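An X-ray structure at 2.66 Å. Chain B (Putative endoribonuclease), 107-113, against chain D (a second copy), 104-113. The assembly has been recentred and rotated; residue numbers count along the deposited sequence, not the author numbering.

Chain B, residues 107-113: FPYYSRV
Chain D 104-113: LDHFPYYSRV

Two copies of one helix can meet across a wide gap if long side chains reach over it, and this pair from a putative endoribonuclease is a compact example. Chain B is helical over 107-113, and chain D runs helical through the matching residues to Val D113; over these residues phi runs from -48° to -75° and psi from -30° to -54°. The helix axes come no closer than 13.3 Å, and their N-to-C directions differ by 69°. The register is reciprocal: Pro B108 CA lies 10.9 Å from Tyr D109 CA, and Tyr B109 CA lies 10.8 Å from Pro D108 CA. No hydrogen bond crosses the interface, and the two stretches together bury a modest 216 Å².

Chain D approaches its helix through a 3-10 segment. Leu D104 (chi1 m, chi2 t) is out of reach, but its O accepts a 2.9 Å hydrogen bond from Phe D107 N. Asp D105 touches the contact marginally: its carbonyl O is 4.3 Å from Tyr B109 OH, while its side chain finds a partner elsewhere in the structure. His D106 points away. Phe D107, with chi1 t, starts sideways and leads its ring away from chain B, as Phe B107 does; Phe D107 O accepts a 2.7 Å hydrogen bond from Ser D111 N.

At Pro D108 the packing begins. Its CB points toward chain B, and its ring, puckered C-gamma exo, brings CG to 3.4 Å from Tyr B109 OH. The ring's carbons give the phenol end a van der Waals contact, not a hydrogen bond. Tyr D109 returns the arrangement, with its OH 3.5 Å from Pro B108 CB. Both tyrosines leave their helices sideways with chi1 m (-66° in B, -71° in D) and chi2 of 104° and 111°, yet their ends come nearer the other chain. They also touch one another, Tyr B109 OH lying 4.0 Å from Tyr D109 CE1. Tyrosine fits because its length spans much of the separation and its ring fills buried space; these two residues account for over half the covered area.

Tyr D110 and Ser D111, both chi1 t, face other parts of the structure, where their hydroxyls are hydrogen-bonded. One turn beyond the proline, Arg D112 again points toward chain B, with chi1 and chi2 t, a bend at chi3 (m, -69°) and chi4 near 170°, much as in Arg B112. The Arg B112 NH2 and Arg D112 NH2 atoms approach edge to edge at 3.0 Å. Both are donors of like charge, so the pair adds no attraction of its own. Val D113 (chi1 t) lies beyond reach. The principle is reciprocal proline-tyrosine packing, in which side-chain contacts, without a hydrogen bond, join the two helices.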

ATOM      1  N   PHE B 107       4.813   4.891 -23.432  1.00 31.34           N
ATOM      2  CA  PHE B 107       5.531   5.769 -24.332  1.00 31.70           C
ATOM      3  C   PHE B 107       5.805   5.243 -25.747  1.00 32.26           C
ATOM      4  O   PHE B 107       5.558   5.957 -26.720  1.00 31.92           O
ATOM      5  CB  PHE B 107       6.840   6.276 -23.733  1.00 32.07           C
ATOM      6  CG  PHE B 107       7.488   7.273 -24.595  1.00 31.01           C
ATOM      7  CD1 PHE B 107       6.962   8.547 -24.687  1.00 29.32           C
ATOM      8  CD2 PHE B 107       8.554   6.913 -25.403  1.00 31.68           C
ATOM      9  CE1 PHE B 107       7.532   9.486 -25.546  1.00 32.07           C
ATOM     10  CE2 PHE B 107       9.119   7.842 -26.279  1.00 32.86           C
ATOM     11  CZ  PHE B 107       8.607   9.136 -26.342  1.00 31.15           C
ATOM     12  N   PRO B 108       6.340   4.011 -25.870  1.00 32.71           N
ATOM     13  CA  PRO B 108       6.522   3.410 -27.193  1.00 33.09           C
ATOM     14  C   PRO B 108       5.266   3.445 -28.068  1.00 33.13           C
ATOM     15  O   PRO B 108       5.371   3.625 -29.276  1.00 34.00           O
ATOM     16  CB  PRO B 108       6.883   1.961 -26.859  1.00 33.56           C
ATOM     17  CG  PRO B 108       7.589   2.064 -25.534  1.00 32.72           C
ATOM     18  CD  PRO B 108       6.897   3.159 -24.799  1.00 32.69           C
ATOM     19  N   TYR B 109       4.094   3.270 -27.477  1.00 33.04           N
ATOM     20  CA  TYR B 109       2.847   3.346 -28.240  1.00 33.00           C
ATOM     21  C   TYR B 109       2.596   4.760 -28.733  1.00 33.31           C
ATOM     22  O   TYR B 109       2.270   4.974 -29.905  1.00 34.30           O
ATOM     23  CB  TYR B 109       1.651   2.900 -27.402  1.00 32.37           C
ATOM     24  CG  TYR B 109       1.684   1.458 -27.024  1.00 31.11           C
ATOM     25  CD1 TYR B 109       2.029   1.067 -25.732  1.00 31.33           C
ATOM     26  CD2 TYR B 109       1.377   0.479 -27.948  1.00 29.47           C
ATOM     27  CE1 TYR B 109       2.050  -0.276 -25.363  1.00 31.83           C
ATOM     28  CE2 TYR B 109       1.398  -0.870 -27.593  1.00 31.26           C
ATOM     29  CZ  TYR B 109       1.730  -1.239 -26.299  1.00 31.05           C
ATOM     30  OH  TYR B 109       1.743  -2.564 -25.956  1.00 31.42           O
ATOM     31  N   TYR B 110       2.731   5.721 -27.840  1.00 32.87           N
ATOM     32  CA  TYR B 110       2.500   7.099 -28.203  1.00 33.40           C
ATOM     33  C   TYR B 110       3.483   7.566 -29.307  1.00 34.43           C
ATOM     34  O   TYR B 110       3.102   8.225 -30.282  1.00 34.58           O
ATOM     35  CB  TYR B 110       2.627   7.984 -26.953  1.00 32.78           C
ATOM     36  CG  TYR B 110       2.606   9.431 -27.298  1.00 30.41           C
ATOM     37  CD1 TYR B 110       1.392  10.090 -27.525  1.00 27.95           C
ATOM     38  CD2 TYR B 110       3.800  10.139 -27.453  1.00 28.71           C
ATOM     39  CE1 TYR B 110       1.357  11.431 -27.881  1.00 26.39           C
ATOM     40  CE2 TYR B 110       3.784  11.481 -27.797  1.00 27.47           C
ATOM     41  CZ  TYR B 110       2.565  12.110 -28.017  1.00 26.80           C
ATOM     42  OH  TYR B 110       2.558  13.422 -28.344  1.00 25.54           O
ATOM     43  N   SER B 111       4.752   7.216 -29.112  1.00 35.14           N
ATOM     44  CA  SER B 111       5.828   7.509 -30.039  1.00 35.72           C
ATOM     45  C   SER B 111       5.557   6.943 -31.440  1.00 35.74           C
ATOM     46  O   SER B 111       5.833   7.603 -32.417  1.00 35.83           O
ATOM     47  CB  SER B 111       7.148   6.971 -29.480  1.00 35.27           C
ATOM     48  OG  SER B 111       8.196   7.147 -30.409  1.00 37.44           O
ATOM     49  N   ARG B 112       5.020   5.727 -31.532  1.00 35.96           N
ATOM     50  CA  ARG B 112       4.628   5.174 -32.827  1.00 35.85           C
ATOM     51  C   ARG B 112       3.670   6.170 -33.487  1.00 36.13           C
ATOM     52  O   ARG B 112       3.917   6.638 -34.604  1.00 36.30           O
ATOM     53  CB  ARG B 112       3.988   3.777 -32.673  1.00 35.14           C
ATOM     54  CG  ARG B 112       3.167   3.288 -33.888  1.00 33.77           C
ATOM     55  CD  ARG B 112       2.423   1.951 -33.625  1.00 32.36           C
ATOM     56  NE  ARG B 112       3.331   0.863 -33.243  1.00 32.21           N
ATOM     57  CZ  ARG B 112       2.977  -0.275 -32.639  1.00 29.94           C
ATOM     58  NH1 ARG B 112       1.718  -0.538 -32.333  1.00 29.75           N
ATOM     59  NH2 ARG B 112       3.902  -1.168 -32.348  1.00 29.24           N
ATOM     60  N   VAL B 113       2.612   6.524 -32.763  1.00 35.94           N
ATOM     61  CA  VAL B 113       1.585   7.421 -33.274  1.00 35.97           C
ATOM     62  C   VAL B 113       2.124   8.804 -33.643  1.00 36.62           C
ATOM     63  O   VAL B 113       1.744   9.369 -34.677  1.00 36.44           O
ATOM     64  CB  VAL B 113       0.423   7.545 -32.278  1.00 35.61           C
ATOM     65  CG1 VAL B 113      -0.701   8.389 -32.842  1.00 34.13           C
ATOM     66  CG2 VAL B 113      -0.096   6.166 -31.937  1.00 35.46           C
TER
ATOM     67  N   LEU D 104       0.859  -8.584 -17.530  1.00 26.90           N
ATOM     68  CA  LEU D 104       0.137  -8.783 -18.797  1.00 28.37           C
ATOM     69  C   LEU D 104       0.109  -7.605 -19.798  1.00 29.12           C
ATOM     70  O   LEU D 104      -0.143  -7.803 -20.978  1.00 29.22           O
ATOM     71  CB  LEU D 104      -1.270  -9.303 -18.542  1.00 28.43           C
ATOM     72  CG  LEU D 104      -1.283 -10.769 -18.122  1.00 29.11           C
ATOM     73  CD1 LEU D 104      -2.715 -11.260 -17.982  1.00 30.62           C
ATOM     74  CD2 LEU D 104      -0.525 -11.617 -19.120  1.00 28.28           C
ATOM     75  N   ASP D 105       0.403  -6.393 -19.356  1.00 30.41           N
ATOM     76  CA  ASP D 105       0.528  -5.286 -20.308  1.00 32.15           C
ATOM     77  C   ASP D 105       1.743  -5.447 -21.232  1.00 32.59           C
ATOM     78  O   ASP D 105       1.818  -4.806 -22.290  1.00 33.68           O
ATOM     79  CB  ASP D 105       0.481  -3.941 -19.585  1.00 32.18           C
ATOM     80  CG  ASP D 105      -0.776  -3.807 -18.708  1.00 35.44           C
ATOM     81  OD1 ASP D 105      -1.752  -4.571 -18.924  1.00 38.70           O
ATOM     82  OD2 ASP D 105      -0.802  -2.966 -17.785  1.00 37.99           O
ATOM     83  N   HIS D 106       2.667  -6.326 -20.845  1.00 32.40           N
ATOM     84  CA  HIS D 106       3.735  -6.765 -21.730  1.00 32.74           C
ATOM     85  C   HIS D 106       3.273  -7.747 -22.840  1.00 32.89           C
ATOM     86  O   HIS D 106       4.023  -7.997 -23.785  1.00 32.96           O
ATOM     87  CB  HIS D 106       4.825  -7.467 -20.936  1.00 32.96           C
ATOM     88  CG  HIS D 106       5.661  -6.560 -20.095  1.00 34.17           C
ATOM     89  ND1 HIS D 106       6.226  -6.970 -18.909  1.00 34.08           N
ATOM     90  CD2 HIS D 106       6.041  -5.273 -20.270  1.00 36.38           C
ATOM     91  CE1 HIS D 106       6.924  -5.977 -18.390  1.00 36.27           C
ATOM     92  NE2 HIS D 106       6.835  -4.938 -19.200  1.00 36.37           N
ATOM     93  N   PHE D 107       2.072  -8.325 -22.731  1.00 32.48           N
ATOM     94  CA  PHE D 107       1.629  -9.313 -23.730  1.00 32.31           C
ATOM     95  C   PHE D 107       1.811  -8.923 -25.222  1.00 32.49           C
ATOM     96  O   PHE D 107       2.328  -9.741 -25.988  1.00 32.92           O
ATOM     97  CB  PHE D 107       0.210  -9.813 -23.468  1.00 32.09           C
ATOM     98  CG  PHE D 107      -0.176 -10.982 -24.317  1.00 32.50           C
ATOM     99  CD1 PHE D 107       0.258 -12.262 -23.999  1.00 32.34           C
ATOM    100  CD2 PHE D 107      -0.956 -10.811 -25.461  1.00 32.83           C
ATOM    101  CE1 PHE D 107      -0.095 -13.358 -24.799  1.00 30.74           C
ATOM    102  CE2 PHE D 107      -1.300 -11.918 -26.278  1.00 30.78           C
ATOM    103  CZ  PHE D 107      -0.872 -13.172 -25.935  1.00 30.13           C
ATOM    104  N   PRO D 108       1.427  -7.682 -25.638  1.00 32.41           N
ATOM    105  CA  PRO D 108       1.610  -7.282 -27.056  1.00 31.96           C
ATOM    106  C   PRO D 108       3.033  -7.459 -27.575  1.00 31.42           C
ATOM    107  O   PRO D 108       3.240  -7.756 -28.761  1.00 31.55           O
ATOM    108  CB  PRO D 108       1.249  -5.795 -27.049  1.00 31.73           C
ATOM    109  CG  PRO D 108       0.271  -5.669 -25.937  1.00 31.65           C
ATOM    110  CD  PRO D 108       0.792  -6.590 -24.868  1.00 32.46           C
ATOM    111  N   TYR D 109       4.000  -7.283 -26.687  1.00 30.90           N
ATOM    112  CA  TYR D 109       5.408  -7.416 -27.031  1.00 30.38           C
ATOM    113  C   TYR D 109       5.794  -8.851 -27.188  1.00 30.44           C
ATOM    114  O   TYR D 109       6.528  -9.209 -28.097  1.00 29.96           O
ATOM    115  CB  TYR D 109       6.253  -6.836 -25.928  1.00 29.92           C
ATOM    116  CG  TYR D 109       6.169  -5.359 -25.882  1.00 30.48           C
ATOM    117  CD1 TYR D 109       5.530  -4.714 -24.828  1.00 29.85           C
ATOM    118  CD2 TYR D 109       6.733  -4.587 -26.911  1.00 29.86           C
ATOM    119  CE1 TYR D 109       5.455  -3.327 -24.792  1.00 31.10           C
ATOM    120  CE2 TYR D 109       6.677  -3.226 -26.876  1.00 31.27           C
ATOM    121  CZ  TYR D 109       6.030  -2.597 -25.815  1.00 31.89           C
ATOM    122  OH  TYR D 109       5.975  -1.232 -25.800  1.00 34.46           O
ATOM    123  N   TYR D 110       5.306  -9.663 -26.261  1.00 30.77           N
ATOM    124  CA  TYR D 110       5.525 -11.076 -26.319  1.00 31.04           C
ATOM    125  C   TYR D 110       4.896 -11.604 -27.596  1.00 31.89           C
ATOM    126  O   TYR D 110       5.507 -12.382 -28.308  1.00 31.45           O
ATOM    127  CB  TYR D 110       4.928 -11.763 -25.089  1.00 30.51           C
ATOM    128  CG  TYR D 110       4.920 -13.256 -25.208  1.00 28.48           C
ATOM    129  CD1 TYR D 110       6.080 -13.992 -24.998  1.00 26.05           C
ATOM    130  CD2 TYR D 110       3.749 -13.935 -25.571  1.00 27.96           C
ATOM    131  CE1 TYR D 110       6.090 -15.388 -25.134  1.00 27.41           C
ATOM    132  CE2 TYR D 110       3.734 -15.323 -25.705  1.00 28.85           C
ATOM    133  CZ  TYR D 110       4.918 -16.050 -25.489  1.00 28.97           C
ATOM    134  OH  TYR D 110       4.914 -17.430 -25.610  1.00 29.50           O
ATOM    135  N   SER D 111       3.682 -11.157 -27.888  1.00 33.39           N
ATOM    136  CA  SER D 111       2.903 -11.695 -28.986  1.00 35.04           C
ATOM    137  C   SER D 111       3.523 -11.433 -30.381  1.00 36.09           C
ATOM    138  O   SER D 111       3.335 -12.229 -31.320  1.00 35.89           O
ATOM    139  CB  SER D 111       1.512 -11.117 -28.910  1.00 35.28           C
ATOM    140  OG  SER D 111       0.850 -11.288 -30.143  1.00 38.77           O
ATOM    141  N   ARG D 112       4.256 -10.324 -30.497  1.00 36.78           N
ATOM    142  CA  ARG D 112       4.956  -9.964 -31.718  1.00 37.63           C
ATOM    143  C   ARG D 112       6.102 -10.948 -31.935  1.00 38.64           C
ATOM    144  O   ARG D 112       6.382 -11.371 -33.063  1.00 39.68           O
ATOM    145  CB  ARG D 112       5.475  -8.531 -31.599  1.00 37.37           C
ATOM    146  CG  ARG D 112       6.465  -8.066 -32.653  1.00 37.09           C
ATOM    147  CD  ARG D 112       7.203  -6.789 -32.190  1.00 34.89           C
ATOM    148  NE  ARG D 112       6.326  -5.602 -32.123  1.00 34.34           N
ATOM    149  CZ  ARG D 112       6.651  -4.408 -31.598  1.00 30.98           C
ATOM    150  NH1 ARG D 112       7.832  -4.189 -31.030  1.00 29.38           N
ATOM    151  NH2 ARG D 112       5.783  -3.417 -31.638  1.00 29.34           N
ATOM    152  N   VAL D 113       6.757 -11.325 -30.848  1.00 38.98           N
ATOM    153  CA  VAL D 113       7.885 -12.229 -30.935  1.00 39.26           C
ATOM    154  C   VAL D 113       7.388 -13.633 -31.204  1.00 40.11           C
ATOM    155  O   VAL D 113       7.915 -14.316 -32.066  1.00 40.33           O
ATOM    156  CB  VAL D 113       8.753 -12.197 -29.676  1.00 38.94           C
ATOM    157  CG1 VAL D 113       9.961 -13.121 -29.844  1.00 39.56           C
ATOM    158  CG2 VAL D 113       9.219 -10.775 -29.374  1.00 37.66           C
TER